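Local coordinates for protein ectonucleotide pyrophosphatase/phosphodiesterase family member 5 (Mus musculus, PDB 5VEO) that probably hydrolyses phosphodiester bonds of nucleotides as a zinc-dependent ectoenzyme of the nucleotide pyrophosphatase/phosphodiesterase family, at residues H62-T67 with M354-L359. The protein carries 1 engineered substitution. Residues are numbered along the deposited sequence; the frame is centred on the assembly and turned at random.
Sequences HYTLVT and MNSTDL. With NAG (2-acetamido-2-deoxy-beta-D-glucopyranose), chain G; EDO (1,2-ethanediol), chain K.
Helix 58-67 passes the turn that follows strand 349-355, and the CA atoms pair Thr64 with Thr357 (6.1 Å) and Leu65 with Leu359 (6.0 Å). One water bridges the backbones, donating to Thr64 O and to Ser356 O (2.7 Å). The side chains meet mainly through methyl groups. Leu65, with CG anti to its carbonyl carbon, brings CD2 against Leu359 CD2 at 3.9 Å, the two side chains crossing obliquely. The same methyl lies near CB and the carbonyl oxygen of Ser356. Thr64 presents its methyl: CG2, anti to the backbone N, meets Thr357 CG2 at 3.8 Å and Ser356 OG at 3.9 Å. Its OG1 turns instead to Leu69 O. Thr357 N makes a weak bond to a 1,2-ethanediol, probably from the crystallisation liquor. A glycine at Thr357 would remove the methyl and would probably loosen the packing against Thr64. In the turn, Asp358 OD2 accepts from Asn355 N at 3.2 Å, and Asn355 ND2 carries the N-linked glycan. The contact joins helix 58-67 to the turn and the first residue of helix 359-366, just after an outermost strand, 349-355, of the central mixed sheet, in the alkaline-phosphatase-type α/β fold of this family.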
loop_
_atom_site.group_PDB
_atom_site.type_symbol
_atom_site.label_atom_id
_atom_site.label_comp_id
_atom_site.label_asym_id
_atom_site.label_seq_id
_atom_site.Cartn_x
_atom_site.Cartn_y
_atom_site.Cartn_z
ATOM N N HIS A 62 -2.113 1.710 -1.071
ATOM C CA HIS A 62 -3.393 1.829 -0.388
ATOM C C HIS A 62 -4.383 2.619 -1.241
ATOM O O HIS A 62 -5.572 2.287 -1.276
ATOM C CB HIS A 62 -3.233 2.470 0.990
ATOM C CG HIS A 62 -2.617 1.578 2.035
ATOM N ND1 HIS A 62 -1.266 1.551 2.277
ATOM C CD2 HIS A 62 -3.174 0.704 2.916
ATOM C CE1 HIS A 62 -1.009 0.704 3.263
ATOM N NE2 HIS A 62 -2.151 0.176 3.669
ATOM N N TYR A 63 -3.913 3.636 -1.978
ATOM C CA TYR A 63 -4.871 4.372 -2.804
ATOM C C TYR A 63 -5.345 3.520 -3.983
ATOM O O TYR A 63 -6.515 3.618 -4.385
ATOM C CB TYR A 63 -4.284 5.698 -3.274
ATOM C CG TYR A 63 -5.329 6.810 -3.507
ATOM C CD1 TYR A 63 -6.389 7.000 -2.626
ATOM C CD2 TYR A 63 -5.204 7.693 -4.574
ATOM C CE1 TYR A 63 -7.305 8.020 -2.815
ATOM C CE2 TYR A 63 -6.126 8.725 -4.770
ATOM C CZ TYR A 63 -7.176 8.870 -3.885
ATOM O OH TYR A 63 -8.106 9.893 -4.020
ATOM N N THR A 64 -4.482 2.645 -4.511
ATOM C CA THR A 64 -4.936 1.684 -5.512
ATOM C C THR A 64 -6.049 0.794 -4.964
ATOM O O THR A 64 -7.016 0.490 -5.671
ATOM C CB THR A 64 -3.754 0.845 -6.007
ATOM O OG1 THR A 64 -2.944 1.663 -6.853
ATOM C CG2 THR A 64 -4.216 -0.387 -6.800
ATOM N N LEU A 65 -5.940 0.366 -3.714
ATOM C CA LEU A 65 -6.948 -0.535 -3.177
ATOM C C LEU A 65 -8.320 0.114 -3.145
ATOM O O LEU A 65 -9.329 -0.587 -3.253
ATOM C CB LEU A 65 -6.553 -0.996 -1.776
ATOM C CG LEU A 65 -5.322 -1.909 -1.677
ATOM C CD1 LEU A 65 -5.110 -2.378 -0.244
ATOM C CD2 LEU A 65 -5.394 -3.099 -2.619
ATOM N N VAL A 66 -8.385 1.437 -2.996
ATOM C CA VAL A 66 -9.667 2.128 -2.845
ATOM C C VAL A 66 -10.066 2.905 -4.100
ATOM O O VAL A 66 -11.108 3.586 -4.095
ATOM C CB VAL A 66 -9.686 3.033 -1.598
ATOM C CG1 VAL A 66 -9.469 2.195 -0.348
ATOM C CG2 VAL A 66 -8.653 4.179 -1.670
ATOM N N THR A 67 -9.319 2.748 -5.205
ATOM C CA THR A 67 -9.658 3.344 -6.500
ATOM C C THR A 67 -9.639 2.366 -7.666
ATOM O O THR A 67 -10.276 2.651 -8.689
ATOM C CB THR A 67 -8.702 4.493 -6.865
ATOM O OG1 THR A 67 -7.377 3.986 -7.060
ATOM C CG2 THR A 67 -8.689 5.586 -5.804
ATOM N N MET A 354 -3.971 -12.731 -8.242
ATOM C CA MET A 354 -4.868 -11.621 -8.512
ATOM C C MET A 354 -4.019 -10.367 -8.660
ATOM O O MET A 354 -2.850 -10.341 -8.272
ATOM C CB MET A 354 -5.904 -11.472 -7.400
ATOM C CG MET A 354 -5.409 -10.764 -6.169
ATOM S SD MET A 354 -6.655 -10.589 -4.832
ATOM C CE MET A 354 -7.763 -9.324 -5.394
ATOM N N ASN A 355 -4.610 -9.334 -9.247
ATOM C CA ASN A 355 -4.025 -8.002 -9.244
ATOM C C ASN A 355 -4.682 -7.169 -8.151
ATOM O O ASN A 355 -5.902 -7.229 -7.970
ATOM C CB ASN A 355 -4.234 -7.328 -10.596
ATOM C CG ASN A 355 -3.499 -8.037 -11.723
ATOM O OD1 ASN A 355 -2.337 -8.408 -11.576
ATOM N ND2 ASN A 355 -4.177 -8.218 -12.844
ATOM N N SER A 356 -3.887 -6.373 -7.437
ATOM C CA SER A 356 -4.484 -5.584 -6.369
ATOM C C SER A 356 -5.425 -4.516 -6.908
ATOM O O SER A 356 -6.276 -4.037 -6.158
ATOM C CB SER A 356 -3.410 -4.940 -5.502
ATOM O OG SER A 356 -2.762 -3.913 -6.197
ATOM N N THR A 357 -5.285 -4.139 -8.185
ATOM C CA THR A 357 -6.245 -3.264 -8.847
ATOM C C THR A 357 -7.631 -3.884 -8.944
ATOM O O THR A 357 -8.594 -3.157 -9.220
ATOM C CB THR A 357 -5.769 -2.941 -10.267
ATOM O OG1 THR A 357 -5.371 -4.159 -10.897
ATOM C CG2 THR A 357 -4.625 -1.956 -10.260
ATOM N N ASP A 358 -7.758 -5.198 -8.761
ATOM C CA ASP A 358 -9.057 -5.856 -8.817
ATOM C C ASP A 358 -9.881 -5.667 -7.542
ATOM O O ASP A 358 -11.105 -5.877 -7.573
ATOM C CB ASP A 358 -8.890 -7.358 -9.067
ATOM C CG ASP A 358 -8.192 -7.678 -10.371
ATOM O OD1 ASP A 358 -8.359 -6.931 -11.357
ATOM O OD2 ASP A 358 -7.475 -8.719 -10.405
ATOM N N LEU A 359 -9.256 -5.299 -6.418
ATOM C CA LEU A 359 -9.999 -5.266 -5.165
ATOM C C LEU A 359 -11.137 -4.249 -5.230
ATOM O O LEU A 359 -12.248 -4.511 -4.753
ATOM C CB LEU A 359 -9.076 -4.954 -3.989
ATOM C CG LEU A 359 -9.822 -4.875 -2.648
ATOM C CD1 LEU A 359 -10.569 -6.160 -2.347
ATOM C CD2 LEU A 359 -8.873 -4.527 -1.496
HETATM C C1 NAG G . -3.680 -8.809 -14.072
HETATM C C2 NAG G . -4.346 -10.128 -14.545
HETATM C C3 NAG G . -3.874 -10.514 -15.946
HETATM C C4 NAG G . -4.019 -9.347 -16.909
HETATM C C5 NAG G . -3.283 -8.137 -16.359
HETATM C C6 NAG G . -3.388 -6.936 -17.263
HETATM C C7 NAG G . -5.017 -11.652 -12.751
HETATM C C8 NAG G . -4.593 -12.785 -11.873
HETATM N N2 NAG G . -4.099 -11.218 -13.619
HETATM O O3 NAG G . -4.654 -11.609 -16.412
HETATM O O4 NAG G . -3.473 -9.679 -18.180
HETATM O O5 NAG G . -3.855 -7.772 -15.097
HETATM O O6 NAG G . -4.667 -6.325 -17.156
HETATM O O7 NAG G . -6.134 -11.110 -12.643
HETATM C C1 EDO K . -1.167 -4.581 -10.652
HETATM O O1 EDO K . -2.307 -4.536 -9.753
HETATM C C2 EDO K . -1.499 -5.070 -12.075
HETATM O O2 EDO K . -0.301 -5.097 -12.904
HETATM O O HOH W 1 -8.187 -2.087 -6.222
#